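Putative xanthine dehydrogenase YAGS fad-binding subunit (Escherichia coli, PDB 5G5G) probably oxidises aldehydes at a molybdenum centre bound to pterin cytosine dinucleotide, as the large subunit of a periplasmic aldehyde oxidase. Local coordinates at residues A419-V424 and A705-T710; V593-A598 and D726-V731; T599-V604 and I719-L724. One frame throughout, in Å; residues are numbered along the deposited sequence.

Contact 1: A419-V424 and A705-T710; sequences ATPGQV and AVYNAT
Pro421 lies against Tyr707 at the end of helix 698-710, its ring meeting the phenol slantwise. The touching corner is CG of Pro421, 3.8 Å from CE2 of Tyr707, with CZ and OH almost as near. A chi1 of 175° puts the ring of Tyr707 beside its own carbonyl carbon, with the OH hydrogen-bonded to OE2 of Glu370; Arg713 adds a cation-pi contact. The neighbouring CB of Pro421 rests against the helix backbone, 3.5 Å from O of Tyr707. The next residue makes the direct polar link: Gly422 N donates to Asn708 O at 3.0 Å, with 153° at the hydrogen. One step further along, CA of Gly422 sits 3.2 Å from O of Ala709 in a CA-H...O contact. A water joins the same carbonyl to the loop, 2.9 Å from Val424 N and 3.0 Å from Ala709 O. Asn708 presents its backbone carbonyl to the loop, while its side-chain amide is fixed by OD1 to His433 N and ND2 to the Asn418 carbonyl, tying the helix end to Asn418 just before the loop and to strand 429-441. The loop itself is stiffened by Gln423, whose side chain folds back so that NE2 meets Pro421 O at 2.9 Å, nearly straight and in the plane of its own amide. Thr420 to Gln423 form a type II beta turn with Pro421 and Gly422 at its two central positions, the glycine at positive phi. The arrangement is that of a helix C-terminus whose last-turn carbonyls are received by the Pro-Gly corner of a distant loop.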
loop_
_atom_site.group_PDB
_atom_site.type_symbol
_atom_site.label_atom_id
_atom_site.label_comp_id
_atom_site.label_asym_id
_atom_site.label_seq_id
_atom_site.Cartn_x
_atom_site.Cartn_y
_atom_site.Cartn_z
ATOM N N ALA C 419 -4.642 -34.332 -3.935
ATOM C CA ALA C 419 -5.664 -34.080 -2.913
ATOM C C ALA C 419 -5.212 -34.452 -1.489
ATOM O O ALA C 419 -5.790 -33.983 -0.522
ATOM C CB ALA C 419 -6.931 -34.852 -3.261
ATOM N N THR C 420 -4.174 -35.243 -1.347
ATOM C CA THR C 420 -3.602 -35.478 -0.032
ATOM C C THR C 420 -2.620 -34.335 0.231
ATOM O O THR C 420 -1.634 -34.176 -0.544
ATOM C CB THR C 420 -2.882 -36.823 0.048
ATOM O OG1 THR C 420 -3.827 -37.870 -0.263
ATOM C CG2 THR C 420 -2.347 -37.066 1.451
ATOM N N PRO C 421 -2.861 -33.552 1.301
ATOM C CA PRO C 421 -1.959 -32.406 1.525
ATOM C C PRO C 421 -0.540 -32.810 1.839
ATOM O O PRO C 421 -0.319 -33.875 2.399
ATOM C CB PRO C 421 -2.542 -31.728 2.752
ATOM C CG PRO C 421 -3.970 -32.098 2.724
ATOM C CD PRO C 421 -4.008 -33.516 2.214
ATOM N N GLY C 422 0.409 -31.950 1.498
ATOM C CA GLY C 422 1.763 -32.099 1.943
ATOM C C GLY C 422 2.697 -33.014 1.200
ATOM O O GLY C 422 3.791 -33.285 1.696
ATOM N N GLN C 423 2.303 -33.478 0.022
ATOM C CA GLN C 423 3.026 -34.532 -0.666
ATOM C C GLN C 423 3.806 -34.067 -1.864
ATOM O O GLN C 423 4.461 -34.890 -2.501
ATOM C CB GLN C 423 2.048 -35.635 -1.131
ATOM C CG GLN C 423 1.107 -36.104 -0.040
ATOM C CD GLN C 423 1.854 -36.644 1.142
ATOM O OE1 GLN C 423 2.697 -37.525 1.001
ATOM N NE2 GLN C 423 1.584 -36.110 2.300
ATOM N N VAL C 424 3.795 -32.762 -2.148
ATOM C CA VAL C 424 4.447 -32.243 -3.327
ATOM C C VAL C 424 5.564 -31.247 -2.993
ATOM O O VAL C 424 5.319 -30.237 -2.353
ATOM C CB VAL C 424 3.421 -31.607 -4.278
ATOM C CG1 VAL C 424 4.121 -31.109 -5.523
ATOM C CG2 VAL C 424 2.319 -32.592 -4.609
ATOM N N ALA C 705 -4.772 -23.170 -0.527
ATOM C CA ALA C 705 -3.526 -23.640 -1.162
ATOM C C ALA C 705 -2.451 -23.909 -0.138
ATOM O O ALA C 705 -1.717 -24.874 -0.257
ATOM C CB ALA C 705 -3.028 -22.632 -2.230
ATOM N N VAL C 706 -2.315 -23.032 0.866
ATOM C CA VAL C 706 -1.401 -23.304 1.985
ATOM C C VAL C 706 -1.757 -24.588 2.739
ATOM O O VAL C 706 -0.867 -25.386 3.068
ATOM C CB VAL C 706 -1.321 -22.108 2.962
ATOM C CG1 VAL C 706 -0.576 -22.482 4.231
ATOM C CG2 VAL C 706 -0.686 -20.864 2.283
ATOM N N TYR C 707 -3.060 -24.795 2.974
ATOM C CA TYR C 707 -3.493 -26.055 3.559
ATOM C C TYR C 707 -3.083 -27.241 2.675
ATOM O O TYR C 707 -2.549 -28.257 3.166
ATOM C CB TYR C 707 -4.992 -26.102 3.807
ATOM C CG TYR C 707 -5.423 -27.473 4.290
ATOM C CD1 TYR C 707 -5.059 -27.925 5.555
ATOM C CD2 TYR C 707 -6.168 -28.331 3.485
ATOM C CE1 TYR C 707 -5.410 -29.193 6.011
ATOM C CE2 TYR C 707 -6.516 -29.591 3.953
ATOM C CZ TYR C 707 -6.134 -30.009 5.202
ATOM O OH TYR C 707 -6.477 -31.235 5.660
ATOM N N ASN C 708 -3.383 -27.145 1.384
ATOM C CA ASN C 708 -3.025 -28.227 0.484
ATOM C C ASN C 708 -1.489 -28.441 0.485
ATOM O O ASN C 708 -0.991 -29.571 0.400
ATOM C CB ASN C 708 -3.537 -27.941 -0.919
ATOM C CG ASN C 708 -3.209 -29.055 -1.900
ATOM O OD1 ASN C 708 -2.341 -28.907 -2.759
ATOM N ND2 ASN C 708 -3.860 -30.204 -1.736
ATOM N N ALA C 709 -0.717 -27.369 0.615
ATOM C CA ALA C 709 0.759 -27.552 0.657
ATOM C C ALA C 709 1.310 -28.197 1.891
ATOM O O ALA C 709 2.322 -28.911 1.804
ATOM C CB ALA C 709 1.455 -26.229 0.451
ATOM N N THR C 710 0.697 -27.916 3.047
ATOM C CA THR C 710 1.271 -28.234 4.324
ATOM C C THR C 710 0.464 -29.197 5.188
ATOM O O THR C 710 1.002 -29.753 6.121
ATOM C CB THR C 710 1.440 -26.975 5.181
ATOM O OG1 THR C 710 0.173 -26.322 5.397
ATOM C CG2 THR C 710 2.373 -25.963 4.496
HETATM O O HOH W 1 2.680 -30.494 -0.754
#

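Contact 2: V593-A598 and D726-V731; sequences VGVHSA and DKLPDV
Around Ser597 and Leu728, whose CA atoms are 6.1 Å apart, the end of strand 584-596 and the C-terminal tail run in broadly the same direction, the parts from 595 to 598 and from 728 to 731 lying 40° apart. Leu728 carries the middle of the contact. With CG anti to its carbonyl carbon (chi1 -64°), it reaches over the strand end: CD1 comes within 3.7 Å of His596 O, CB rests at a like distance from Ser597 O, and CD2 looks back to CG1 of Val595. Pro729 follows by laying CD 3.7 Å from O of Ser597, so two successive tail residues press on the same side of this carbonyl oxygen. At the far end the methyls of Ala598 and Val731 touch, CB to CG2, at 3.9 Å. The turn is shaped from within by His596, whose ND1 accepts a hydrogen bond from Ala598 N at 3.1 Å, the donor 24° out of the ring plane, while Ser597 OG bonds to the Glu428 carbonyl. Basic side-chain groups of another protein chain bond to the carbonyls of Ser597, Ala598 and Pro729, which places the contact at a subunit boundary. Here aliphatic side chains of a C-terminal tail pack on the connection of a beta hairpin and its carbonyls, the hairpin being the one leading from strand 584-596 into strand 602-612.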
loop_
_atom_site.group_PDB
_atom_site.type_symbol
_atom_site.label_atom_id
_atom_site.label_comp_id
_atom_site.label_asym_id
_atom_site.label_seq_id
_atom_site.Cartn_x
_atom_site.Cartn_y
_atom_site.Cartn_z
ATOM N N VAL C 593 0.691 -22.149 -4.379
ATOM C CA VAL C 593 1.624 -21.517 -3.460
ATOM C C VAL C 593 2.794 -22.412 -3.169
ATOM O O VAL C 593 2.706 -23.654 -3.337
ATOM C CB VAL C 593 1.030 -21.195 -2.083
ATOM C CG1 VAL C 593 -0.079 -20.233 -2.269
ATOM C CG2 VAL C 593 0.551 -22.472 -1.373
ATOM N N GLY C 594 3.883 -21.800 -2.691
ATOM C CA GLY C 594 4.985 -22.568 -2.164
ATOM C C GLY C 594 5.107 -22.185 -0.687
ATOM O O GLY C 594 4.937 -21.009 -0.338
ATOM N N VAL C 595 5.394 -23.170 0.155
ATOM C CA VAL C 595 5.641 -22.907 1.576
ATOM C C VAL C 595 7.022 -23.487 1.865
ATOM O O VAL C 595 7.285 -24.673 1.612
ATOM C CB VAL C 595 4.578 -23.508 2.506
ATOM C CG1 VAL C 595 4.945 -23.267 3.986
ATOM C CG2 VAL C 595 3.179 -22.935 2.190
ATOM N N HIS C 596 7.905 -22.647 2.366
ATOM C CA HIS C 596 9.254 -23.136 2.619
ATOM C C HIS C 596 9.244 -24.184 3.732
ATOM O O HIS C 596 8.749 -23.945 4.856
ATOM C CB HIS C 596 10.231 -21.985 2.912
ATOM C CG HIS C 596 11.657 -22.378 2.728
ATOM N ND1 HIS C 596 12.330 -23.137 3.641
ATOM C CD2 HIS C 596 12.530 -22.132 1.725
ATOM C CE1 HIS C 596 13.557 -23.372 3.214
ATOM N NE2 HIS C 596 13.708 -22.756 2.052
ATOM N N SER C 597 9.761 -25.366 3.435
ATOM C CA SER C 597 9.634 -26.491 4.369
ATOM C C SER C 597 10.399 -26.258 5.654
ATOM O O SER C 597 10.079 -26.883 6.673
ATOM C CB SER C 597 10.032 -27.821 3.757
ATOM O OG SER C 597 11.418 -27.842 3.457
ATOM N N ALA C 598 11.447 -25.441 5.590
ATOM C CA ALA C 598 12.169 -25.045 6.791
ATOM C C ALA C 598 11.597 -23.858 7.532
ATOM O O ALA C 598 11.321 -24.007 8.718
ATOM C CB ALA C 598 13.665 -24.820 6.531
ATOM N N ASP C 726 5.697 -24.749 13.649
ATOM C CA ASP C 726 5.763 -25.952 14.486
ATOM C C ASP C 726 4.987 -27.179 13.958
ATOM O O ASP C 726 4.990 -28.201 14.637
ATOM C CB ASP C 726 5.423 -25.645 15.958
ATOM C CG ASP C 726 3.944 -25.348 16.191
ATOM O OD1 ASP C 726 3.141 -25.447 15.248
ATOM O OD2 ASP C 726 3.593 -24.981 17.344
ATOM N N LYS C 727 4.349 -27.096 12.790
ATOM C CA LYS C 727 3.774 -28.299 12.115
ATOM C C LYS C 727 4.351 -28.627 10.715
ATOM O O LYS C 727 3.802 -29.481 10.015
ATOM C CB LYS C 727 2.238 -28.214 12.104
ATOM C CG LYS C 727 1.639 -28.295 13.522
ATOM C CD LYS C 727 0.108 -28.247 13.634
ATOM C CE LYS C 727 -0.483 -26.876 13.267
ATOM N NZ LYS C 727 -0.417 -25.812 14.320
ATOM N N LEU C 728 5.483 -28.025 10.348
ATOM C CA LEU C 728 6.195 -28.353 9.106
ATOM C C LEU C 728 7.094 -29.611 9.250
ATOM O O LEU C 728 7.336 -30.087 10.387
ATOM C CB LEU C 728 7.045 -27.173 8.691
ATOM C CG LEU C 728 6.265 -25.940 8.346
ATOM C CD1 LEU C 728 7.274 -24.832 8.145
ATOM C CD2 LEU C 728 5.421 -26.173 7.099
ATOM N N PRO C 729 7.643 -30.118 8.111
ATOM C CA PRO C 729 8.419 -31.352 8.224
ATOM C C PRO C 729 9.753 -31.114 8.956
ATOM O O PRO C 729 10.145 -29.969 9.199
ATOM C CB PRO C 729 8.645 -31.773 6.753
ATOM C CG PRO C 729 7.682 -30.948 5.924
ATOM C CD PRO C 729 7.612 -29.655 6.704
ATOM N N ASP C 730 10.433 -32.192 9.321
ATOM C CA ASP C 730 11.726 -32.077 9.993
ATOM C C ASP C 730 12.767 -31.572 8.980
ATOM O O ASP C 730 12.675 -31.873 7.787
ATOM C CB ASP C 730 12.155 -33.439 10.590
ATOM C CG ASP C 730 11.125 -34.016 11.582
ATOM O OD1 ASP C 730 10.480 -33.240 12.321
ATOM O OD2 ASP C 730 10.961 -35.251 11.618
ATOM N N VAL C 731 13.721 -30.753 9.442
ATOM C CA VAL C 731 14.933 -30.460 8.671
ATOM C C VAL C 731 15.992 -31.295 9.410
ATOM O O VAL C 731 17.123 -31.382 8.981
ATOM C CB VAL C 731 15.323 -28.943 8.642
ATOM C CG1 VAL C 731 16.119 -28.595 7.370
ATOM C CG2 VAL C 731 14.101 -28.026 8.762
#

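Contact 3: T599-V604 and I719-L724; sequences TGEVRV and ITLDKL
Leu721 sits on the backbone of Gly600, its CB 3.2 Å from Gly600 O, while its branch atoms spread beside the Thr599 carbonyl. That spread follows from a chi1 of 66°, which sets CG between the backbone N and the carbonyl carbon. CD2 of Leu721 also lies alongside CG of Glu601 at 4.0 Å, the two side chains pointing the same way. Further along the strand, CG2 of Val602 and CD1 of Leu724 meet at 3.9 Å, nearly at right angles. The glycine, at positive phi, belongs to the turn of the beta hairpin formed by strands 584-596 and 602-612, and helix 698-710 backs Val602 and Leu724 through Val706. Glu601 is positioned by its neighbours: OE1 accepts Thr599 OG1 at 2.6 Å on its anti side, and OE2 pairs with Arg603 NH2 at 3.2 Å and with the backbone of another protein chain. With an alanine in place of Glu601 the carboxylate is gone, and the Arg603 guanidinium, without this acidic mate, would probably be freer to turn, the Thr599 hydroxyl being left without this acceptor. In segment 719-724, Lys723 N to Thr720 O and Leu724 N to Leu721 O hold the turn that presents both leucines.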
loop_
_atom_site.group_PDB
_atom_site.type_symbol
_atom_site.label_atom_id
_atom_site.label_comp_id
_atom_site.label_asym_id
_atom_site.label_seq_id
_atom_site.Cartn_x
_atom_site.Cartn_y
_atom_site.Cartn_z
ATOM N N THR C 599 11.434 -22.715 6.849
ATOM C CA THR C 599 11.186 -21.428 7.496
ATOM C C THR C 599 9.704 -21.103 7.583
ATOM O O THR C 599 9.340 -20.198 8.320
ATOM C CB THR C 599 11.821 -20.254 6.724
ATOM O OG1 THR C 599 11.235 -20.174 5.396
ATOM C CG2 THR C 599 13.321 -20.438 6.694
ATOM N N GLY C 600 8.875 -21.789 6.793
ATOM C CA GLY C 600 7.445 -21.459 6.733
ATOM C C GLY C 600 7.026 -20.266 5.907
ATOM O O GLY C 600 5.833 -19.905 5.878
ATOM N N GLU C 601 7.975 -19.624 5.228
ATOM C CA GLU C 601 7.694 -18.489 4.382
ATOM C C GLU C 601 6.767 -18.890 3.240
ATOM O O GLU C 601 6.939 -19.952 2.683
ATOM C CB GLU C 601 8.989 -17.918 3.761
ATOM C CG GLU C 601 9.877 -17.193 4.745
ATOM C CD GLU C 601 11.297 -17.008 4.224
ATOM O OE1 GLU C 601 12.000 -18.050 4.069
ATOM O OE2 GLU C 601 11.665 -15.811 4.065
ATOM N N VAL C 602 5.758 -18.078 2.987
ATOM C CA VAL C 602 4.755 -18.362 1.974
ATOM C C VAL C 602 4.975 -17.472 0.758
ATOM O O VAL C 602 5.059 -16.240 0.877
ATOM C CB VAL C 602 3.325 -18.186 2.496
ATOM C CG1 VAL C 602 2.348 -18.707 1.476
ATOM C CG2 VAL C 602 3.127 -18.897 3.812
ATOM N N ARG C 603 5.007 -18.092 -0.417
ATOM C CA ARG C 603 5.286 -17.352 -1.658
ATOM C C ARG C 603 4.295 -17.884 -2.708
ATOM O O ARG C 603 4.161 -19.112 -2.921
ATOM C CB ARG C 603 6.745 -17.551 -2.121
ATOM C CG ARG C 603 7.785 -17.036 -1.128
ATOM C CD ARG C 603 7.905 -15.531 -1.075
ATOM N NE ARG C 603 8.911 -15.172 -0.086
ATOM C CZ ARG C 603 8.687 -14.741 1.162
ATOM N NH1 ARG C 603 7.469 -14.542 1.644
ATOM N NH2 ARG C 603 9.722 -14.446 1.943
ATOM N N VAL C 604 3.581 -16.974 -3.324
ATOM C CA VAL C 604 2.623 -17.370 -4.330
ATOM C C VAL C 604 3.314 -17.640 -5.647
ATOM O O VAL C 604 4.102 -16.826 -6.118
ATOM C CB VAL C 604 1.531 -16.325 -4.503
ATOM C CG1 VAL C 604 0.413 -16.814 -5.450
ATOM C CG2 VAL C 604 0.943 -15.989 -3.135
ATOM N N ILE C 719 -1.874 -15.380 7.202
ATOM C CA ILE C 719 -1.231 -16.659 7.371
ATOM C C ILE C 719 0.284 -16.491 7.212
ATOM O O ILE C 719 0.856 -16.676 6.133
ATOM C CB ILE C 719 -1.828 -17.696 6.424
ATOM C CG1 ILE C 719 -3.352 -17.799 6.629
ATOM C CG2 ILE C 719 -1.215 -19.063 6.707
ATOM C CD1 ILE C 719 -4.065 -18.639 5.589
ATOM N N THR C 720 0.905 -16.172 8.337
ATOM C CA THR C 720 2.303 -15.935 8.424
ATOM C C THR C 720 3.018 -17.149 8.948
ATOM O O THR C 720 2.414 -18.119 9.476
ATOM C CB THR C 720 2.551 -14.681 9.294
ATOM O OG1 THR C 720 1.934 -14.852 10.579
ATOM C CG2 THR C 720 2.058 -13.483 8.590
ATOM N N LEU C 721 4.328 -17.188 8.762
ATOM C CA LEU C 721 5.074 -18.409 8.984
ATOM C C LEU C 721 5.023 -18.893 10.455
ATOM O O LEU C 721 5.087 -20.097 10.755
ATOM C CB LEU C 721 6.536 -18.234 8.554
ATOM C CG LEU C 721 7.413 -17.242 9.346
ATOM C CD1 LEU C 721 8.055 -17.800 10.604
ATOM C CD2 LEU C 721 8.505 -16.653 8.423
ATOM N N ASP C 722 4.900 -17.938 11.383
ATOM C CA ASP C 722 4.801 -18.297 12.792
ATOM C C ASP C 722 3.531 -19.085 13.111
ATOM O O ASP C 722 3.503 -19.765 14.131
ATOM C CB ASP C 722 4.932 -17.084 13.686
ATOM C CG ASP C 722 4.033 -15.957 13.274
ATOM O OD1 ASP C 722 3.896 -15.621 12.068
ATOM O OD2 ASP C 722 3.454 -15.360 14.196
ATOM N N LYS C 723 2.542 -19.076 12.223
ATOM C CA LYS C 723 1.341 -19.885 12.392
ATOM C C LYS C 723 1.483 -21.293 11.797
ATOM O O LYS C 723 0.608 -22.178 11.977
ATOM C CB LYS C 723 0.170 -19.134 11.764
ATOM C CG LYS C 723 -0.103 -17.844 12.488
ATOM C CD LYS C 723 -1.235 -17.030 11.875
ATOM C CE LYS C 723 -1.339 -15.739 12.672
ATOM N NZ LYS C 723 -2.332 -14.769 12.215
ATOM N N LEU C 724 2.593 -21.527 11.100
ATOM C CA LEU C 724 2.858 -22.802 10.426
ATOM C C LEU C 724 4.025 -23.562 10.998
ATOM O O LEU C 724 4.039 -24.821 10.979
ATOM C CB LEU C 724 3.183 -22.523 8.945
ATOM C CG LEU C 724 2.180 -21.757 8.090
ATOM C CD1 LEU C 724 2.668 -21.558 6.647
ATOM C CD2 LEU C 724 0.862 -22.505 8.052
#

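Overall arrangement
All three contacts bring the C-terminal part of the chain, helix 698-710 and the segments after it, onto one five-stranded mixed sheet or the loop leading into it. Contact 3 is the most buried; contacts 1 and 2 are only partly covered. Contacts 2 and 3 share the hairpin of strands 584-596 and 602-612, joined by its backbone pairing, with Leu728 CD1 packing on Gly600 CA. The helix of contact 1 reaches both, Thr710 touching Val595 and Leu728, and Val706 touching Val602 and Leu724. Chemistry differs with place: contact 1 relies on helix-end carbonyls, whereas contacts 2 and 3 join by apolar packing and bond partly, as through the Ser597 carbonyl and the Glu601 carboxylate, to another protein chain.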